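Local coordinates for cypemycin cysteine dehydrogenase (decarboxylating) (Streptomyces sp, PDB 6JDD), which catalyses the oxidative decarboxylation of the C-terminal cysteine of the cypemycin precursor peptide during biosynthesis of this linaridin's aminovinyl-cysteine group, at residues W26-H29 and W30-F34; T45-A48 and S49-L52; L97-V100 and M101-A104. All coordinates share one frame; numbering follows the deposited sequence.

Interaction 1: residues W26-H29 and W30-F34; sequences WWIH and WLREF
W27 and W30 meet in an edge-to-face pair: the six-membered ring of W27 directs its edge at one face of the W30 indole, with the planes 67° apart. The centroid of that W27 ring lies 5.3 Å from the centroid of the five-membered ring of W30. The nearest carbons, CE3 of W27 and CE3 of W30, are 4.0 Å apart. CB of F34 covers the other face of W30, so its indole is sandwiched between residues three before and four after it. W26 and W30 are related differently. Their planes are tilted by only 13°, yet the rings are slid apart until they barely overlap, and the touch is from CZ3 of W26 to CB of W30 at 4.2 Å. The same CZ3 stands over the centre of the W27 ring. With CG of W27 beside its backbone N (chi1 -76°), that ring lies where its CE3-CZ3 edge meets the W30 face.

On another side of the helix, CG of E33 packs over a face of the H29 imidazole, 4.2 Å from its centroid, in a CH-pi contact. CG2 of I28 touches CG of R32 at 4.1 Å, and NE of R32 is hydrogen-bonded to O of L60. Main-chain i to i+4 bonds hold these spacings, as from N of L31 to O of W27 at 2.9 Å.

Helix 24-34 is the crossover of the beta-alpha-beta unit between strands 10-15 and 39-44. L172 and P173 pack on W27, while W26 stacks on W26 of a second subunit and meets W27 there. An aromatic cluster built within one helix thus extends across a subunit interface, which here probably rests on dispersion and ring electrostatics rather than ionic pairs.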
loop_
_atom_site.group_PDB
_atom_site.type_symbol
_atom_site.label_atom_id
_atom_site.label_comp_id
_atom_site.label_asym_id
_atom_site.label_seq_id
_atom_site.Cartn_x
_atom_site.Cartn_y
_atom_site.Cartn_z
ATOM N N TRP A 26 -16.389 30.846 -3.707
ATOM C CA TRP A 26 -16.802 32.146 -4.308
ATOM C C TRP A 26 -17.475 33.046 -3.249
ATOM O O TRP A 26 -17.066 34.223 -3.112
ATOM C CB TRP A 26 -17.699 31.909 -5.527
ATOM C CG TRP A 26 -17.974 33.148 -6.308
ATOM C CD1 TRP A 26 -17.322 33.565 -7.424
ATOM C CD2 TRP A 26 -18.968 34.142 -6.020
ATOM N NE1 TRP A 26 -17.855 34.745 -7.862
ATOM C CE2 TRP A 26 -18.860 35.127 -7.022
ATOM C CE3 TRP A 26 -19.938 34.287 -5.030
ATOM C CZ2 TRP A 26 -19.673 36.249 -7.066
ATOM C CZ3 TRP A 26 -20.763 35.393 -5.074
ATOM C CH2 TRP A 26 -20.632 36.352 -6.084
ATOM N N TRP A 27 -18.455 32.522 -2.515
ATOM C CA TRP A 27 -19.150 33.271 -1.434
ATOM C C TRP A 27 -18.216 33.630 -0.274
ATOM O O TRP A 27 -18.351 34.719 0.269
ATOM C CB TRP A 27 -20.336 32.465 -0.935
ATOM C CG TRP A 27 -21.458 32.551 -1.899
ATOM C CD1 TRP A 27 -21.868 31.607 -2.791
ATOM C CD2 TRP A 27 -22.252 33.714 -2.127
ATOM N NE1 TRP A 27 -22.907 32.087 -3.542
ATOM C CE2 TRP A 27 -23.168 33.383 -3.149
ATOM C CE3 TRP A 27 -22.283 34.984 -1.559
ATOM C CZ2 TRP A 27 -24.130 34.288 -3.602
ATOM C CZ3 TRP A 27 -23.221 35.884 -2.026
ATOM C CH2 TRP A 27 -24.139 35.535 -3.026
ATOM N N ILE A 28 -17.330 32.739 0.147
ATOM C CA ILE A 28 -16.305 33.085 1.179
ATOM C C ILE A 28 -15.447 34.244 0.641
ATOM O O ILE A 28 -15.236 35.217 1.385
ATOM C CB ILE A 28 -15.431 31.879 1.576
ATOM C CG1 ILE A 28 -16.255 30.717 2.144
ATOM C CG2 ILE A 28 -14.324 32.320 2.542
ATOM C CD1 ILE A 28 -16.934 31.028 3.440
ATOM N N HIS A 29 -14.976 34.168 -0.606
ATOM C CA HIS A 29 -14.185 35.253 -1.233
ATOM C C HIS A 29 -14.997 36.552 -1.188
ATOM O O HIS A 29 -14.444 37.556 -0.745
ATOM C CB HIS A 29 -13.785 34.853 -2.646
ATOM C CG HIS A 29 -13.046 35.933 -3.362
ATOM N ND1 HIS A 29 -11.780 36.340 -2.952
ATOM C CD2 HIS A 29 -13.385 36.686 -4.430
ATOM C CE1 HIS A 29 -11.375 37.284 -3.745
ATOM N NE2 HIS A 29 -12.335 37.514 -4.658
ATOM N N TRP A 30 -16.265 36.517 -1.606
ATOM C CA TRP A 30 -17.214 37.671 -1.540
ATOM C C TRP A 30 -17.271 38.263 -0.117
ATOM O O TRP A 30 -17.025 39.485 0.063
ATOM C CB TRP A 30 -18.618 37.271 -2.020
ATOM C CG TRP A 30 -19.671 38.323 -1.830
ATOM C CD1 TRP A 30 -20.041 39.280 -2.733
ATOM C CD2 TRP A 30 -20.506 38.526 -0.671
ATOM N NE1 TRP A 30 -21.024 40.069 -2.208
ATOM C CE2 TRP A 30 -21.324 39.642 -0.944
ATOM C CE3 TRP A 30 -20.638 37.887 0.567
ATOM C CZ2 TRP A 30 -22.262 40.121 -0.030
ATOM C CZ3 TRP A 30 -21.548 38.370 1.479
ATOM C CH2 TRP A 30 -22.351 39.471 1.181
ATOM N N LEU A 31 -17.565 37.434 0.875
ATOM C CA LEU A 31 -17.655 37.905 2.275
ATOM C C LEU A 31 -16.310 38.507 2.721
ATOM O O LEU A 31 -16.332 39.529 3.386
ATOM C CB LEU A 31 -18.080 36.725 3.146
ATOM C CG LEU A 31 -18.249 37.023 4.632
ATOM C CD1 LEU A 31 -19.306 38.090 4.860
ATOM C CD2 LEU A 31 -18.582 35.746 5.368
ATOM N N ARG A 32 -15.167 37.950 2.335
ATOM C CA ARG A 32 -13.839 38.508 2.747
ATOM C C ARG A 32 -13.625 39.905 2.138
ATOM O O ARG A 32 -13.013 40.722 2.804
ATOM C CB ARG A 32 -12.723 37.534 2.360
ATOM C CG ARG A 32 -12.869 36.162 3.006
ATOM C CD ARG A 32 -12.278 36.074 4.383
ATOM N NE ARG A 32 -10.843 36.194 4.259
ATOM C CZ ARG A 32 -10.143 37.297 4.453
ATOM N NH1 ARG A 32 -10.726 38.431 4.813
ATOM N NH2 ARG A 32 -8.838 37.241 4.308
ATOM N N GLU A 33 -14.078 40.165 0.912
ATOM C CA GLU A 33 -13.907 41.481 0.240
ATOM C C GLU A 33 -14.961 42.455 0.769
ATOM O O GLU A 33 -14.611 43.598 1.101
ATOM C CB GLU A 33 -14.021 41.369 -1.288
ATOM C CG GLU A 33 -12.945 40.499 -1.924
ATOM C CD GLU A 33 -11.566 41.132 -2.090
ATOM O OE1 GLU A 33 -11.049 41.107 -3.242
ATOM O OE2 GLU A 33 -10.993 41.627 -1.079
ATOM N N PHE A 34 -16.213 42.018 0.835
ATOM C CA PHE A 34 -17.322 42.808 1.418
ATOM C C PHE A 34 -16.985 43.257 2.855
ATOM O O PHE A 34 -17.362 44.366 3.233
ATOM C CB PHE A 34 -18.587 41.966 1.343
ATOM C CG PHE A 34 -19.806 42.668 1.862
ATOM C CD1 PHE A 34 -20.282 43.794 1.207
ATOM C CD2 PHE A 34 -20.459 42.219 3.004
ATOM C CE1 PHE A 34 -21.401 44.459 1.679
ATOM C CE2 PHE A 34 -21.583 42.880 3.466
ATOM C CZ PHE A 34 -22.048 43.999 2.803
#

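Interaction 2: residues T45-A48 and S49-L52; sequences TPAA and SRFL. With FAD (flavin-adenine dinucleotide), chain B.
R50 folds back over A47. CB of R50 lies 3.4 Å from O of A47, which also accepts its backbone N-H. CG remains near that oxygen, and the chain then runs extended before bending at chi3 (-66°), which lays the guanidinium flat above A47. CA of A47 sits 3.4 Å over one face of the R50 guanidinium, displaced toward its rim, and NH2 of R50 is 3.4 Å from CB of A47. The ribityl hydroxyl O2' of FAD stands at the edge, near the guanidinium plane, but beyond hydrogen-bonding distance. NH1 reaches out of the chain to a salt bridge with D71 of the third subunit, so the tip of R50 joins the cofactor loop to the assembly.

The segments form the loop that follows strand 39-44 in a parallel, Rossmann-like sheet, and this turn supplies part of the FAD pyrophosphate site. In an ST motif OG1 of T45 accepts from N of A48 at 3.1 Å, and it donates to O2P of FAD; its placement between backbone N and carbonyl carbon (chi1 68°) serves both. N of A47 adds a bond to O2A of FAD at 3.2 Å, so one oxygen of each phosphate is gripped by neutral donors.

N of S49 bonds to O of T45 at 3.0 Å, and N of F51 to O of A48, approaching that carbonyl from above its plane. F51 turns its ring to the isoalloxazine, where CZ of F51 lies 3.6 Å from C7 of FAD and the methyl C8M is at the ring edge, in plane.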
loop_
_atom_site.group_PDB
_atom_site.type_symbol
_atom_site.label_atom_id
_atom_site.label_comp_id
_atom_site.label_asym_id
_atom_site.label_seq_id
_atom_site.Cartn_x
_atom_site.Cartn_y
_atom_site.Cartn_z
ATOM N N THR A 45 -17.349 19.065 5.791
ATOM C CA THR A 45 -17.645 17.631 6.008
ATOM C C THR A 45 -16.900 16.861 4.948
ATOM O O THR A 45 -16.665 17.383 3.877
ATOM C CB THR A 45 -19.126 17.244 5.931
ATOM O OG1 THR A 45 -19.641 17.371 4.599
ATOM C CG2 THR A 45 -19.965 18.022 6.919
ATOM N N PRO A 46 -16.531 15.601 5.241
ATOM C CA PRO A 46 -15.949 14.729 4.234
ATOM C C PRO A 46 -16.760 14.816 2.913
ATOM O O PRO A 46 -16.202 14.988 1.891
ATOM C CB PRO A 46 -16.020 13.387 4.967
ATOM C CG PRO A 46 -15.776 13.754 6.399
ATOM C CD PRO A 46 -16.651 14.974 6.565
ATOM N N ALA A 47 -18.080 14.682 2.985
ATOM C CA ALA A 47 -18.929 14.713 1.781
ATOM C C ALA A 47 -18.634 16.005 1.028
ATOM O O ALA A 47 -18.432 15.975 -0.174
ATOM C CB ALA A 47 -20.388 14.594 2.152
ATOM N N ALA A 48 -18.654 17.143 1.705
ATOM C CA ALA A 48 -18.496 18.461 1.034
ATOM C C ALA A 48 -17.108 18.543 0.392
ATOM O O ALA A 48 -16.927 19.257 -0.595
ATOM C CB ALA A 48 -18.679 19.571 2.033
ATOM N N SER A 49 -16.147 17.837 0.962
ATOM C CA SER A 49 -14.736 17.845 0.509
ATOM C C SER A 49 -14.642 17.075 -0.812
ATOM O O SER A 49 -13.623 17.164 -1.396
ATOM C CB SER A 49 -13.780 17.288 1.548
ATOM O OG SER A 49 -13.890 15.856 1.632
ATOM N N ARG A 50 -15.695 16.417 -1.274
ATOM C CA ARG A 50 -15.739 15.811 -2.631
ATOM C C ARG A 50 -16.205 16.863 -3.632
ATOM O O ARG A 50 -16.162 16.553 -4.811
ATOM C CB ARG A 50 -16.708 14.614 -2.712
ATOM C CG ARG A 50 -16.312 13.388 -1.885
ATOM C CD ARG A 50 -17.336 12.234 -1.952
ATOM N NE ARG A 50 -18.679 12.467 -1.363
ATOM C CZ ARG A 50 -19.323 11.674 -0.459
ATOM N NH1 ARG A 50 -18.770 10.566 0.001
ATOM N NH2 ARG A 50 -20.535 11.997 -0.001
ATOM N N PHE A 51 -16.731 18.004 -3.167
ATOM C CA PHE A 51 -17.310 19.042 -4.064
ATOM C C PHE A 51 -16.507 20.338 -4.022
ATOM O O PHE A 51 -16.705 21.188 -4.907
ATOM C CB PHE A 51 -18.779 19.288 -3.743
ATOM C CG PHE A 51 -19.662 18.091 -4.007
ATOM C CD1 PHE A 51 -19.554 17.361 -5.187
ATOM C CD2 PHE A 51 -20.605 17.686 -3.066
ATOM C CE1 PHE A 51 -20.373 16.267 -5.414
ATOM C CE2 PHE A 51 -21.405 16.578 -3.278
ATOM C CZ PHE A 51 -21.286 15.872 -4.452
ATOM N N LEU A 52 -15.626 20.477 -3.040
ATOM C CA LEU A 52 -14.689 21.620 -3.004
ATOM C C LEU A 52 -13.340 21.165 -2.458
ATOM O O LEU A 52 -13.229 20.017 -2.049
ATOM C CB LEU A 52 -15.296 22.764 -2.202
ATOM C CG LEU A 52 -15.597 22.490 -0.742
ATOM C CD1 LEU A 52 -14.328 22.298 0.051
ATOM C CD2 LEU A 52 -16.359 23.666 -0.167
HETATM P PA FAD B . -20.989 13.893 6.400
HETATM O O1A FAD B . -20.097 14.188 7.561
HETATM O O2A FAD B . -20.364 13.699 5.059
HETATM O O5B FAD B . -21.909 12.624 6.746
HETATM C C5B FAD B . -21.434 11.304 6.381
HETATM C C4B FAD B . -22.102 10.274 7.259
HETATM O O4B FAD B . -21.090 9.395 7.815
HETATM C C3B FAD B . -22.882 10.821 8.462
HETATM O O3B FAD B . -24.047 10.045 8.718
HETATM C C2B FAD B . -21.866 10.700 9.601
HETATM O O2B FAD B . -22.476 10.614 10.871
HETATM C C1B FAD B . -21.161 9.403 9.223
HETATM N N9A FAD B . -19.805 9.297 9.748
HETATM C C8A FAD B . -19.315 9.827 10.916
HETATM N N7A FAD B . -18.045 9.550 11.101
HETATM C C5A FAD B . -17.683 8.796 9.991
HETATM C C6A FAD B . -16.470 8.200 9.596
HETATM N N6A FAD B . -15.346 8.271 10.304
HETATM N N1A FAD B . -16.464 7.518 8.427
HETATM C C2A FAD B . -17.599 7.450 7.718
HETATM N N3A FAD B . -18.794 7.969 7.988
HETATM C C4A FAD B . -18.765 8.637 9.153
HETATM N N1 FAD B . -28.014 16.055 -0.068
HETATM C C2 FAD B . -28.791 17.106 0.281
HETATM O O2 FAD B . -29.375 17.131 1.366
HETATM N N3 FAD B . -28.965 18.176 -0.539
HETATM C C4 FAD B . -28.363 18.254 -1.771
HETATM O O4 FAD B . -28.547 19.235 -2.477
HETATM C C4X FAD B . -27.546 17.178 -2.170
HETATM N N5 FAD B . -26.964 17.235 -3.341
HETATM C C5X FAD B . -26.175 16.177 -3.706
HETATM C C6 FAD B . -25.541 16.221 -4.960
HETATM C C7 FAD B . -24.735 15.195 -5.393
HETATM C C7M FAD B . -24.072 15.275 -6.744
HETATM C C8 FAD B . -24.536 14.068 -4.559
HETATM C C8M FAD B . -23.656 12.931 -5.010
HETATM C C9 FAD B . -25.152 14.013 -3.325
HETATM C C9A FAD B . -25.977 15.057 -2.875
HETATM N N10 FAD B . -26.614 15.034 -1.635
HETATM C C10 FAD B . -27.418 16.087 -1.240
HETATM C "C1'" FAD B . -26.432 13.878 -0.739
HETATM C "C2'" FAD B . -25.424 14.162 0.359
HETATM O "O2'" FAD B . -24.130 14.335 -0.210
HETATM C "C3'" FAD B . -25.383 13.017 1.374
HETATM O "O3'" FAD B . -26.609 12.984 2.097
HETATM C "C4'" FAD B . -24.220 13.116 2.364
HETATM O "O4'" FAD B . -24.251 11.997 3.253
HETATM C "C5'" FAD B . -24.252 14.394 3.169
HETATM O "O5'" FAD B . -23.240 14.338 4.210
HETATM P P FAD B . -22.905 15.662 5.050
HETATM O O1P FAD B . -24.187 16.246 5.542
HETATM O O2P FAD B . -21.987 16.516 4.239
HETATM O O3P FAD B . -22.093 15.050 6.291
#

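Interaction 3: residues L97-V100 and M101-A104; sequences LDTV and MRLA. With FAD (flavin-adenine dinucleotide), chain B.
D98 and R102, one helical turn apart, run obliquely past each other, their carboxylate and guanidinium planes 27° apart, but OD2 of D98 stays 4.0 Å from NE of R102, too far for a salt bridge. Water 1 spans the gap. It lies in the guanidinium plane at the edge, accepts from NE of R102 at 2.9 Å, and is hydrogen-bonded to OD2 of D98 and to O1P of FAD. The adenosine ribose lies across a face of the same group, with C2B of FAD 4.1 Å above the plane of the R102 guanidinium, over its centre. The direct ionic partners lie elsewhere: D109 for R102 NH1, and R107 of the third subunit for D98 OD1.

Helix 97-104 starts just after strand 90-95 of the Rossmann-like sheet and points its N-terminal end at the cofactor. N of L97 donates to O2 of FAD at 2.7 Å, which together with the helix dipole probably favours negative charge at the N1-C2-O2 side of the flavin. Held beside its own backbone N (chi1 -84°), OG1 of T99 bonds to O1P of FAD at 2.7 Å.

Away from FAD the contact is apolar. CG of M101 meets CD1 of L97 at 4.0 Å, and the bends at chi2 and chi3 bring CE back toward CG1 of V100. V136 of helix 134-142 packs on both L97 and M101.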
loop_
_atom_site.group_PDB
_atom_site.type_symbol
_atom_site.label_atom_id
_atom_site.label_comp_id
_atom_site.label_asym_id
_atom_site.label_seq_id
_atom_site.Cartn_x
_atom_site.Cartn_y
_atom_site.Cartn_z
ATOM N N LEU A 97 -30.065 17.750 3.879
ATOM C CA LEU A 97 -31.158 17.034 4.595
ATOM C C LEU A 97 -30.559 16.239 5.749
ATOM O O LEU A 97 -31.020 16.449 6.871
ATOM C CB LEU A 97 -31.871 16.151 3.574
ATOM C CG LEU A 97 -32.967 15.231 4.099
ATOM C CD1 LEU A 97 -33.870 15.941 5.074
ATOM C CD2 LEU A 97 -33.795 14.712 2.956
ATOM N N ASP A 98 -29.484 15.485 5.485
ATOM C CA ASP A 98 -28.918 14.590 6.497
ATOM C C ASP A 98 -28.291 15.420 7.623
ATOM O O ASP A 98 -28.344 14.983 8.770
ATOM C CB ASP A 98 -27.956 13.575 5.890
ATOM C CG ASP A 98 -27.788 12.415 6.850
ATOM O OD1 ASP A 98 -28.791 11.715 7.088
ATOM O OD2 ASP A 98 -26.669 12.258 7.395
ATOM N N THR A 99 -27.655 16.523 7.318
ATOM C CA THR A 99 -26.976 17.298 8.393
ATOM C C THR A 99 -28.089 17.808 9.316
ATOM O O THR A 99 -27.941 17.728 10.550
ATOM C CB THR A 99 -26.010 18.389 7.875
ATOM O OG1 THR A 99 -24.698 17.900 7.550
ATOM C CG2 THR A 99 -25.807 19.475 8.910
ATOM N N VAL A 100 -29.189 18.267 8.727
ATOM C CA VAL A 100 -30.329 18.816 9.508
ATOM C C VAL A 100 -31.024 17.720 10.319
ATOM O O VAL A 100 -31.315 17.987 11.455
ATOM C CB VAL A 100 -31.275 19.569 8.585
ATOM C CG1 VAL A 100 -32.516 20.010 9.327
ATOM C CG2 VAL A 100 -30.528 20.758 8.026
ATOM N N MET A 101 -31.211 16.520 9.768
ATOM C CA MET A 101 -31.727 15.385 10.556
ATOM C C MET A 101 -30.799 15.090 11.765
ATOM O O MET A 101 -31.289 14.937 12.873
ATOM C CB MET A 101 -31.911 14.144 9.683
ATOM C CG MET A 101 -32.871 14.294 8.543
ATOM S SD MET A 101 -34.612 14.693 9.025
ATOM C CE MET A 101 -34.548 16.490 9.094
ATOM N N ARG A 102 -29.487 15.030 11.520
ATOM C CA ARG A 102 -28.499 14.739 12.596
ATOM C C ARG A 102 -28.586 15.808 13.693
ATOM O O ARG A 102 -28.474 15.446 14.881
ATOM C CB ARG A 102 -27.084 14.665 12.014
ATOM C CG ARG A 102 -26.773 13.357 11.299
ATOM C CD ARG A 102 -25.291 13.034 11.303
ATOM N NE ARG A 102 -24.535 13.882 10.392
ATOM C CZ ARG A 102 -23.347 14.409 10.666
ATOM N NH1 ARG A 102 -22.772 14.175 11.833
ATOM N NH2 ARG A 102 -22.738 15.168 9.772
ATOM N N LEU A 103 -28.775 17.071 13.300
ATOM C CA LEU A 103 -28.858 18.206 14.246
ATOM C C LEU A 103 -30.149 18.088 15.069
ATOM O O LEU A 103 -30.105 18.162 16.277
ATOM C CB LEU A 103 -28.818 19.482 13.410
ATOM C CG LEU A 103 -28.722 20.763 14.204
ATOM C CD1 LEU A 103 -27.479 20.787 15.109
ATOM C CD2 LEU A 103 -28.740 21.909 13.217
ATOM N N ALA A 104 -31.255 17.851 14.383
ATOM C CA ALA A 104 -32.594 17.642 14.961
ATOM C C ALA A 104 -32.604 16.447 15.907
ATOM O O ALA A 104 -33.539 16.338 16.670
ATOM C CB ALA A 104 -33.587 17.413 13.854
HETATM P PA FAD B . -20.989 13.893 6.400
HETATM O O1A FAD B . -20.097 14.188 7.561
HETATM O O2A FAD B . -20.364 13.699 5.059
HETATM O O5B FAD B . -21.909 12.624 6.746
HETATM C C5B FAD B . -21.434 11.304 6.381
HETATM C C4B FAD B . -22.102 10.274 7.259
HETATM O O4B FAD B . -21.090 9.395 7.815
HETATM C C3B FAD B . -22.882 10.821 8.462
HETATM O O3B FAD B . -24.047 10.045 8.718
HETATM C C2B FAD B . -21.866 10.700 9.601
HETATM O O2B FAD B . -22.476 10.614 10.871
HETATM C C1B FAD B . -21.161 9.403 9.223
HETATM N N9A FAD B . -19.805 9.297 9.748
HETATM C C8A FAD B . -19.315 9.827 10.916
HETATM N N7A FAD B . -18.045 9.550 11.101
HETATM C C5A FAD B . -17.683 8.796 9.991
HETATM C C6A FAD B . -16.470 8.200 9.596
HETATM N N6A FAD B . -15.346 8.271 10.304
HETATM N N1A FAD B . -16.464 7.518 8.427
HETATM C C2A FAD B . -17.599 7.450 7.718
HETATM N N3A FAD B . -18.794 7.969 7.988
HETATM C C4A FAD B . -18.765 8.637 9.153
HETATM N N1 FAD B . -28.014 16.055 -0.068
HETATM C C2 FAD B . -28.791 17.106 0.281
HETATM O O2 FAD B . -29.375 17.131 1.366
HETATM N N3 FAD B . -28.965 18.176 -0.539
HETATM C C4 FAD B . -28.363 18.254 -1.771
HETATM O O4 FAD B . -28.547 19.235 -2.477
HETATM C C4X FAD B . -27.546 17.178 -2.170
HETATM N N5 FAD B . -26.964 17.235 -3.341
HETATM C C5X FAD B . -26.175 16.177 -3.706
HETATM C C6 FAD B . -25.541 16.221 -4.960
HETATM C C7 FAD B . -24.735 15.195 -5.393
HETATM C C7M FAD B . -24.072 15.275 -6.744
HETATM C C8 FAD B . -24.536 14.068 -4.559
HETATM C C8M FAD B . -23.656 12.931 -5.010
HETATM C C9 FAD B . -25.152 14.013 -3.325
HETATM C C9A FAD B . -25.977 15.057 -2.875
HETATM N N10 FAD B . -26.614 15.034 -1.635
HETATM C C10 FAD B . -27.418 16.087 -1.240
HETATM C "C1'" FAD B . -26.432 13.878 -0.739
HETATM C "C2'" FAD B . -25.424 14.162 0.359
HETATM O "O2'" FAD B . -24.130 14.335 -0.210
HETATM C "C3'" FAD B . -25.383 13.017 1.374
HETATM O "O3'" FAD B . -26.609 12.984 2.097
HETATM C "C4'" FAD B . -24.220 13.116 2.364
HETATM O "O4'" FAD B . -24.251 11.997 3.253
HETATM C "C5'" FAD B . -24.252 14.394 3.169
HETATM O "O5'" FAD B . -23.240 14.338 4.210
HETATM P P FAD B . -22.905 15.662 5.050
HETATM O O1P FAD B . -24.187 16.246 5.542
HETATM O O2P FAD B . -21.987 16.516 4.239
HETATM O O3P FAD B . -22.093 15.050 6.291
HETATM O O HOH W 1 -24.832 14.261 7.574
#

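Overall arrangement
Interactions 2 and 3 are buried and bind the same FAD, while interaction 1 is partly exposed and lies on the other side of the chain's centre from interaction 3, about 26 Å between centres. Residues 45-52 and 97-104 follow strands 39-44 and 90-95; their nearest atoms are about 5 Å apart without touching. The first supplies neutral pyrophosphate donors from an irregular turn, the second a regular helix with water-bridged charges. Interaction 1 belongs to the helix leading into strand 39-44 and relies on aromatic packing. All three meet neighbouring subunits of the twelve-chain assembly: 1 through rings, 2 and 3 through salt bridges to the third subunit.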